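Local coordinates for protein cytochrome C-550 (Paracoccus versutus, PDB 2BH4) that probably carries electrons through a covalently bound heme c, here as a ferric variant with one axial ligand of the heme iron replaced, at residues A[69-73]-A[74-78]; A[84-87]-A[88-92]. The protein carries 1 engineered substitution. All blocks are in the same frame, centred on the assembly; numbering follows the deposited sequence. Where two conformers were deposited one is given.

Contact 1: A[69-73]-A[74-78]; sequences MVWSE and ADLIE. With HEC (heme c), chain B.
Leu76 CD2 meets the benzo part of the Trp71 indole obliquely near its rim, 3.5 Å from Trp71 CE3, the two side chains crossing at about a right angle. The same methyl lies 3.4 Å from methyl CMA of heme c, which sits over a face of the indole; Leu76 thus touches both tryptophan and porphyrin. With CG anti to its carbonyl carbon (chi1 -77°), Trp71 points NE1 at the propionate: NE1 donates to HEC O2A at 2.9 Å, and the N-H...O angle of 165° shows a nearly straight bond in the plane of the ring. Asp75 O lies at the opposite end of the indole, by CZ3. Replacing Trp71 with an alanine would probably cost that propionate oxygen an N-H donor and open a gap beside Leu76 CD2. Just after Trp71 the chain turns into helix 73-81, with Ser72 as N-cap: its OG accepts from Asp75 N at 3.0 Å, while Ser72 O receives Leu76 N at 2.9 Å. Glu73 O takes the N-H of Ile77, and Ile77 CG1 rests 3.3 Å from that oxygen. Asp75 is shared: OD1 accepts from Trp86 NE1, and OD2 accepts from a water 2.9 Å away, which also donates to Val70 O. With Asp75 near the helix start, the N-terminal end of the helix would be expected to favour its negative charge, and the capped turn, with the backbone bonds of Trp71 to Gly44 and Arg45, probably helps hold the backbone from which Trp71 reaches the heme.

Contact 2: A[84-87]-A[88-92]; sequences KPWL and VEKTG
Leu87 O is gripped twice by Thr91: OG1 donates to it at 2.8 Å and the backbone N at 2.9 Å, the two donors arriving from opposite faces of the carbonyl plane. The hydroxyl can turn back along the helix because Thr91 OG1 lies between its own N and carbonyl carbon (chi1 60°); CG2, anti to the carbonyl carbon, also stays beside Leu87 O. Thr91 OG1 is used again as acceptor for Asp93 N just beyond the helix, so one hydroxyl joins the last turn to the chain that follows. Leu87 itself turns its side chain from this turn onto Ile59 and Val62 of helix 57-65, and that side chain comes within about 5 Å of the heme. The arrangement is the C-terminal end of an alpha-helix: i-to-i+4 bonds run from Lys84, Pro85 and Trp86, and Gly92, the first residue to leave helical angles, has positive phi (74°), which favours glycine, while its N still reaches Val88 O. One residue earlier at each end, Lys90 lays its aliphatic chain on the Trp86 indole in a CH-pi contact: CG stands 3.7 Å from the centroid of the six-membered ring, only 9° off the normal, and CE comes 3.5 Å from Trp86 NE1. The bend at chi2 of Lys90 carries CE along the ring toward that nitrogen, whose N-H goes to Asp75. Lys90 NZ then forms a salt bridge with Glu89 OE2 at 3.1 Å, reaching its anti side somewhat out of the carboxylate plane. On another side of the helix Val88 CG2 packs against Lys84 O at 3.5 Å, and Lys84 NZ, which nears the same methyl, donates to Ala96 O.

In the fold
Contact 1 lies at the start of helix 73-81; contact 2 spans most of the next helix, 83-91, and its C-terminal end, so the two come in series. Their centres are about 13 Å apart, with contact 1 nearer the centre of the chain's fold (about 8 Å from it, against 15 Å). They nevertheless touch: the indoles of Trp71 and Trp86 stack, CH2 to CH2 at 3.5 Å, and Asp75 adds a long, weak ion pair with Lys90. Contact 1 faces helix 108-117 and the heme; contact 2 rests on helix 57-65. Contact 1 supplies the pocket residues Trp71 and Leu76, and contact 2 backs Trp71 through Trp86, which probably helps steady that side of the pocket.

Contact 1: A[69-73]-A[74-78]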
ATOM      1  N   MET A  69      12.316  -4.028  -6.700  1.00 21.21           N
ATOM      2  CA  MET A  69      11.019  -4.426  -6.169  1.00 21.03           C
ATOM      3  C   MET A  69       9.967  -3.327  -6.295  1.00 18.72           C
ATOM      4  O   MET A  69      10.197  -2.175  -5.931  1.00 16.63           O
ATOM      5  CB  MET A  69      11.134  -4.860  -4.723  1.00 20.77           C
ATOM      6  CG  MET A  69       9.903  -5.588  -4.217  1.00 21.48           C
ATOM      7  SD  MET A  69       9.907  -6.206  -2.514  0.50 24.14           S
ATOM      8  CE  MET A  69      11.069  -7.559  -2.608  0.50 26.11           C
ATOM      9  N   VAL A  70       8.798  -3.720  -6.791  1.00 18.49           N
ATOM     10  CA  VAL A  70       7.622  -2.849  -6.862  1.00 18.30           C
ATOM     11  C   VAL A  70       6.437  -3.542  -6.194  1.00 17.84           C
ATOM     12  O   VAL A  70       6.490  -4.753  -5.900  1.00 19.58           O
ATOM     13  CB  VAL A  70       7.227  -2.500  -8.315  1.00 18.34           C
ATOM     14  CG1 VAL A  70       8.385  -1.877  -9.063  1.00 19.08           C
ATOM     15  CG2 VAL A  70       6.750  -3.716  -9.062  1.00 19.34           C
ATOM     16  N   TRP A  71       5.373  -2.780  -5.948  1.00 16.34           N
ATOM     17  CA  TRP A  71       4.150  -3.355  -5.384  1.00 16.93           C
ATOM     18  C   TRP A  71       3.370  -4.122  -6.417  1.00 18.30           C
ATOM     19  O   TRP A  71       2.623  -3.547  -7.192  1.00 23.73           O
ATOM     20  CB  TRP A  71       3.254  -2.299  -4.753  1.00 16.39           C
ATOM     21  CG  TRP A  71       3.735  -1.860  -3.420  1.00 15.05           C
ATOM     22  CD1 TRP A  71       4.230  -0.641  -3.088  1.00 14.94           C
ATOM     23  CD2 TRP A  71       3.753  -2.643  -2.216  1.00 14.56           C
ATOM     24  NE1 TRP A  71       4.582  -0.622  -1.760  1.00 15.47           N
ATOM     25  CE2 TRP A  71       4.306  -1.841  -1.202  1.00 14.91           C
ATOM     26  CE3 TRP A  71       3.401  -3.958  -1.916  1.00 13.97           C
ATOM     27  CZ2 TRP A  71       4.445  -2.288   0.106  1.00 13.79           C
ATOM     28  CZ3 TRP A  71       3.564  -4.409  -0.618  1.00 13.73           C
ATOM     29  CH2 TRP A  71       4.101  -3.588   0.373  1.00 13.44           C
ATOM     30  N   SER A  72       3.507  -5.433  -6.392  1.00 17.97           N
ATOM     31  CA  SER A  72       2.666  -6.282  -7.215  1.00 18.97           C
ATOM     32  C   SER A  72       1.328  -6.495  -6.532  1.00 18.34           C
ATOM     33  O   SER A  72       1.183  -6.288  -5.320  1.00 17.77           O
ATOM     34  CB  SER A  72       3.337  -7.630  -7.408  1.00 18.98           C
ATOM     35  OG  SER A  72       3.370  -8.359  -6.192  1.00 21.30           O
ATOM     36  N   GLU A  73       0.341  -6.938  -7.296  1.00 20.04           N
ATOM     37  CA  GLU A  73      -0.943  -7.249  -6.708  1.00 20.56           C
ATOM     38  C   GLU A  73      -0.821  -8.335  -5.620  1.00 18.06           C
ATOM     39  O   GLU A  73      -1.412  -8.192  -4.539  1.00 18.46           O
ATOM     40  CB  GLU A  73      -1.931  -7.647  -7.812  1.00 22.50           C
ATOM     41  CG  GLU A  73      -2.435  -6.404  -8.579  1.00 24.97           C
ATOM     42  CD  GLU A  73      -3.433  -6.743  -9.682  1.00 27.47           C
ATOM     43  OE1 GLU A  73      -4.095  -7.792  -9.570  1.00 37.48           O
ATOM     44  OE2 GLU A  73      -3.549  -5.951 -10.638  1.00 38.11           O
ATOM     45  N   ALA A  74       0.028  -9.341  -5.840  1.00 18.05           N
ATOM     46  CA  ALA A  74       0.196 -10.417  -4.860  1.00 19.08           C
ATOM     47  C   ALA A  74       0.818  -9.901  -3.548  1.00 18.35           C
ATOM     48  O   ALA A  74       0.358 -10.228  -2.445  1.00 17.48           O
ATOM     49  CB  ALA A  74       1.031 -11.557  -5.460  1.00 21.26           C
ATOM     50  N   ASP A  75       1.844  -9.072  -3.674  1.00 16.67           N
ATOM     51  CA  ASP A  75       2.498  -8.518  -2.488  1.00 14.69           C
ATOM     52  C   ASP A  75       1.554  -7.565  -1.752  1.00 14.92           C
ATOM     53  O   ASP A  75       1.525  -7.558  -0.519  1.00 13.07           O
ATOM     54  CB  ASP A  75       3.822  -7.833  -2.855  1.00 14.89           C
ATOM     55  CG  ASP A  75       4.989  -8.806  -2.868  1.00 19.24           C
ATOM     56  OD1 ASP A  75       5.036  -9.721  -2.006  1.00 23.20           O
ATOM     57  OD2 ASP A  75       5.896  -8.628  -3.697  1.00 24.90           O
ATOM     58  N   LEU A  76       0.773  -6.769  -2.483  1.00 14.91           N
ATOM     59  CA  LEU A  76      -0.205  -5.893  -1.848  1.00 14.44           C
ATOM     60  C   LEU A  76      -1.231  -6.668  -1.044  1.00 14.20           C
ATOM     61  O   LEU A  76      -1.542  -6.308   0.090  1.00 14.37           O
ATOM     62  CB  LEU A  76      -0.914  -5.013  -2.865  1.00 14.36           C
ATOM     63  CG  LEU A  76      -0.092  -3.841  -3.385  1.00 13.17           C
ATOM     64  CD1 LEU A  76      -0.710  -3.268  -4.639  1.00 15.42           C
ATOM     65  CD2 LEU A  76       0.114  -2.739  -2.304  1.00 14.59           C
ATOM     66  N   ILE A  77      -1.728  -7.772  -1.598  1.00 15.08           N
ATOM     67  CA  ILE A  77      -2.711  -8.552  -0.863  1.00 15.56           C
ATOM     68  C   ILE A  77      -2.108  -9.057   0.455  1.00 15.09           C
ATOM     69  O   ILE A  77      -2.740  -8.985   1.506  1.00 15.47           O
ATOM     70  CB  ILE A  77      -3.249  -9.705  -1.717  1.00 16.87           C
ATOM     71  CG1 ILE A  77      -4.107  -9.126  -2.837  1.00 18.87           C
ATOM     72  CG2 ILE A  77      -4.072 -10.673  -0.864  1.00 17.88           C
ATOM     73  CD1 ILE A  77      -4.499 -10.150  -3.884  1.00 19.34           C
ATOM     74  N   GLU A  78      -0.872  -9.546   0.399  1.00 13.76           N
ATOM     75  CA  GLU A  78      -0.213 -10.061   1.602  1.00 14.01           C
ATOM     76  C   GLU A  78       0.031  -8.949   2.616  1.00 14.12           C
ATOM     77  O   GLU A  78      -0.280  -9.093   3.796  1.00 13.92           O
ATOM     78  CB  GLU A  78       1.097 -10.769   1.242  1.00 14.63           C
ATOM     79  CG  GLU A  78       0.895 -12.093   0.480  1.00 13.60           C
ATOM     80  CD  GLU A  78       2.184 -12.795   0.143  1.00 15.87           C
ATOM     81  OE1 GLU A  78       3.263 -12.264   0.512  1.00 18.88           O
ATOM     82  OE2 GLU A  78       2.112 -13.867  -0.504  1.00 20.87           O
TER
HETATM   83 FE   HEC B1123      -1.167   1.834   5.114  1.00 13.40          FE
HETATM   84  CHA HEC B1123       2.063   2.104   4.095  1.00 13.33           C
HETATM   85  CHB HEC B1123      -1.961   0.273   2.180  1.00 13.25           C
HETATM   86  CHC HEC B1123      -4.328   1.207   6.283  1.00 13.10           C
HETATM   87  CHD HEC B1123      -0.604   3.899   7.769  1.00 15.35           C
HETATM   88  NA  HEC B1123      -0.140   1.295   3.470  1.00 13.86           N
HETATM   89  C1A HEC B1123       1.204   1.473   3.227  1.00 12.39           C
HETATM   90  C2A HEC B1123       1.571   0.919   1.954  1.00 12.39           C
HETATM   91  C3A HEC B1123       0.448   0.405   1.430  1.00 12.01           C
HETATM   92  C4A HEC B1123      -0.642   0.629   2.367  1.00 12.02           C
HETATM   93  CMA HEC B1123       0.325  -0.309   0.082  1.00 13.75           C
HETATM   94  CAA HEC B1123       2.972   0.985   1.334  1.00 14.31           C
HETATM   95  CBA HEC B1123       3.041   2.283   0.532  1.00 13.93           C
HETATM   96  CGA HEC B1123       4.364   2.591  -0.128  1.00 14.21           C
HETATM   97  O1A HEC B1123       4.497   3.746  -0.651  1.00 14.92           O
HETATM   98  O2A HEC B1123       5.281   1.726  -0.163  1.00 14.17           O
HETATM   99  NB  HEC B1123      -2.837   0.916   4.372  1.00 12.34           N
HETATM  100  C1B HEC B1123      -2.970   0.410   3.097  1.00 12.49           C
HETATM  101  C2B HEC B1123      -4.329  -0.060   2.941  1.00 12.70           C
HETATM  102  C3B HEC B1123      -4.961   0.149   4.088  1.00 12.82           C
HETATM  103  C4B HEC B1123      -4.053   0.800   5.012  1.00 12.23           C
HETATM  104  CMB HEC B1123      -4.887  -0.673   1.647  1.00 14.21           C
HETATM  105  CAB HEC B1123      -6.418  -0.230   4.426  1.00 15.02           C
HETATM  106  CBB HEC B1123      -6.679  -1.570   4.361  1.00 14.11           C
HETATM  107  NC  HEC B1123      -2.259   2.428   6.686  1.00 14.91           N
HETATM  108  C1C HEC B1123      -3.518   2.040   7.039  1.00 12.10           C
HETATM  109  C2C HEC B1123      -3.911   2.692   8.268  1.00 14.05           C
HETATM  110  C3C HEC B1123      -2.895   3.447   8.704  1.00 15.28           C
HETATM  111  C4C HEC B1123      -1.852   3.304   7.694  1.00 11.30           C
HETATM  112  CMC HEC B1123      -5.290   2.492   8.928  1.00 16.06           C
HETATM  113  CAC HEC B1123      -2.796   4.350   9.965  1.00 17.48           C
HETATM  114  CBC HEC B1123      -3.132   3.898  11.204  1.00 16.10           C
HETATM  115  ND  HEC B1123       0.430   2.818   5.812  1.00 12.70           N
HETATM  116  C1D HEC B1123       0.456   3.598   6.960  1.00 12.38           C
HETATM  117  C2D HEC B1123       1.816   4.001   7.238  1.00 14.09           C
HETATM  118  C3D HEC B1123       2.628   3.447   6.126  1.00 11.79           C
HETATM  119  C4D HEC B1123       1.706   2.698   5.263  1.00 13.56           C
HETATM  120  CMD HEC B1123       2.362   4.848   8.391  1.00 15.82           C
HETATM  121  CAD HEC B1123       4.161   3.574   6.032  1.00 13.34           C
HETATM  122  CBD HEC B1123       4.659   2.233   6.605  1.00 15.06           C
HETATM  123  CGD HEC B1123       6.125   2.248   7.031  1.00 16.16           C
HETATM  124  O1D HEC B1123       6.827   3.234   6.714  1.00 20.43           O
HETATM  125  O2D HEC B1123       6.594   1.261   7.653  1.00 20.67           O
HETATM  126  O   HOH W   1       6.716  -7.335  -6.135  1.00 31.04           O

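Contact 2: A[84-87]-A[88-92]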
ATOM      1  N   LYS A  84       3.262  -6.497   9.228  1.00 15.49           N
ATOM      2  CA  LYS A  84       4.520  -6.823   9.914  1.00 16.26           C
ATOM      3  C   LYS A  84       5.208  -8.094   9.420  1.00 15.39           C
ATOM      4  O   LYS A  84       6.402  -8.057   9.108  1.00 16.29           O
ATOM      5  CB  LYS A  84       4.330  -6.878  11.448  1.00 18.54           C
ATOM      6  CG  LYS A  84       5.585  -7.329  12.251  1.00 22.29           C
ATOM      7  CD  LYS A  84       6.696  -6.264  12.264  1.00 26.43           C
ATOM      8  CE  LYS A  84       7.522  -6.213  13.570  1.00 31.28           C
ATOM      9  NZ  LYS A  84       8.865  -6.925  13.571  1.00 34.09           N
ATOM     10  N   PRO A  85       4.492  -9.228   9.379  1.00 14.77           N
ATOM     11  CA  PRO A  85       5.215 -10.414   8.904  1.00 15.13           C
ATOM     12  C   PRO A  85       5.657 -10.304   7.449  1.00 13.86           C
ATOM     13  O   PRO A  85       6.629 -10.955   7.057  1.00 14.94           O
ATOM     14  CB  PRO A  85       4.196 -11.552   9.071  1.00 15.97           C
ATOM     15  CG  PRO A  85       2.896 -10.881   9.125  1.00 16.12           C
ATOM     16  CD  PRO A  85       3.116  -9.560   9.791  1.00 16.23           C
ATOM     17  N   TRP A  86       4.957  -9.506   6.641  1.00 12.87           N
ATOM     18  CA  TRP A  86       5.421  -9.272   5.271  1.00 13.43           C
ATOM     19  C   TRP A  86       6.806  -8.612   5.299  1.00 13.85           C
ATOM     20  O   TRP A  86       7.705  -9.025   4.581  1.00 15.38           O
ATOM     21  CB  TRP A  86       4.415  -8.433   4.472  1.00 13.71           C
ATOM     22  CG  TRP A  86       4.744  -8.290   3.034  1.00 12.85           C
ATOM     23  CD1 TRP A  86       4.349  -9.110   2.014  1.00 14.79           C
ATOM     24  CD2 TRP A  86       5.545  -7.262   2.431  1.00 12.56           C
ATOM     25  NE1 TRP A  86       4.837  -8.658   0.823  1.00 15.99           N
ATOM     26  CE2 TRP A  86       5.586  -7.529   1.050  1.00 14.26           C
ATOM     27  CE3 TRP A  86       6.230  -6.145   2.920  1.00 13.27           C
ATOM     28  CZ2 TRP A  86       6.263  -6.704   0.160  1.00 14.68           C
ATOM     29  CZ3 TRP A  86       6.909  -5.351   2.036  1.00 14.77           C
ATOM     30  CH2 TRP A  86       6.934  -5.630   0.680  1.00 16.12           C
ATOM     31  N   LEU A  87       6.969  -7.604   6.144  1.00 15.76           N
ATOM     32  CA  LEU A  87       8.256  -6.940   6.286  1.00 15.04           C
ATOM     33  C   LEU A  87       9.324  -7.894   6.802  1.00 16.18           C
ATOM     34  O   LEU A  87      10.440  -7.877   6.310  1.00 17.31           O
ATOM     35  CB  LEU A  87       8.146  -5.768   7.259  1.00 17.44           C
ATOM     36  CG  LEU A  87       7.401  -4.541   6.760  1.00 18.27           C
ATOM     37  CD1 LEU A  87       7.342  -3.513   7.873  1.00 21.30           C
ATOM     38  CD2 LEU A  87       8.055  -3.938   5.523  1.00 19.09           C
ATOM     39  N   VAL A  88       8.979  -8.718   7.793  1.00 15.83           N
ATOM     40  CA  VAL A  88       9.934  -9.690   8.303  1.00 16.63           C
ATOM     41  C   VAL A  88      10.356 -10.653   7.182  1.00 16.84           C
ATOM     42  O   VAL A  88      11.517 -10.983   7.036  1.00 18.53           O
ATOM     43  CB  VAL A  88       9.369 -10.453   9.511  1.00 17.61           C
ATOM     44  CG1 VAL A  88      10.307 -11.612   9.917  1.00 17.50           C
ATOM     45  CG2 VAL A  88       9.138  -9.523  10.665  1.00 17.20           C
ATOM     46  N   GLU A  89       9.392 -11.115   6.392  1.00 15.40           N
ATOM     47  CA  GLU A  89       9.671 -12.002   5.297  1.00 16.86           C
ATOM     48  C   GLU A  89      10.644 -11.397   4.294  1.00 16.83           C
ATOM     49  O   GLU A  89      11.610 -12.053   3.905  1.00 20.03           O
ATOM     50  CB  GLU A  89       8.372 -12.418   4.594  1.00 16.35           C
ATOM     51  CG  GLU A  89       8.549 -13.310   3.373  1.00 16.21           C
ATOM     52  CD  GLU A  89       7.242 -13.602   2.708  1.00 16.07           C
ATOM     53  OE1 GLU A  89       6.297 -13.983   3.432  1.00 16.04           O
ATOM     54  OE2 GLU A  89       7.148 -13.428   1.474  1.00 18.85           O
ATOM     55  N   LYS A  90      10.397 -10.149   3.897  1.00 16.97           N
ATOM     56  CA  LYS A  90      11.182  -9.526   2.851  1.00 18.53           C
ATOM     57  C   LYS A  90      12.544  -9.035   3.331  1.00 20.36           C
ATOM     58  O   LYS A  90      13.476  -9.011   2.551  1.00 23.62           O
ATOM     59  CB  LYS A  90      10.384  -8.392   2.183  1.00 18.54           C
ATOM     60  CG  LYS A  90       9.042  -8.828   1.573  1.00 16.88           C
ATOM     61  CD  LYS A  90       9.173  -9.938   0.554  1.00 17.02           C
ATOM     62  CE  LYS A  90       7.842 -10.341   0.024  1.00 18.11           C
ATOM     63  NZ  LYS A  90       7.887 -11.518  -0.860  1.00 21.91           N
ATOM     64  N   THR A  91      12.657  -8.665   4.603  1.00 19.37           N
ATOM     65  CA  THR A  91      13.948  -8.222   5.150  1.00 19.27           C
ATOM     66  C   THR A  91      14.805  -9.356   5.700  1.00 20.34           C
ATOM     67  O   THR A  91      16.031  -9.224   5.792  1.00 21.10           O
ATOM     68  CB  THR A  91      13.790  -7.228   6.306  1.00 19.37           C
ATOM     69  OG1 THR A  91      13.055  -7.832   7.367  1.00 18.08           O
ATOM     70  CG2 THR A  91      13.146  -5.922   5.870  1.00 20.59           C
ATOM     71  N   GLY A  92      14.160 -10.437   6.119  1.00 20.00           N
ATOM     72  CA  GLY A  92      14.824 -11.524   6.821  1.00 20.70           C
ATOM     73  C   GLY A  92      15.165 -11.162   8.254  1.00 19.25           C
ATOM     74  O   GLY A  92      15.985 -11.841   8.892  1.00 22.33           O
TER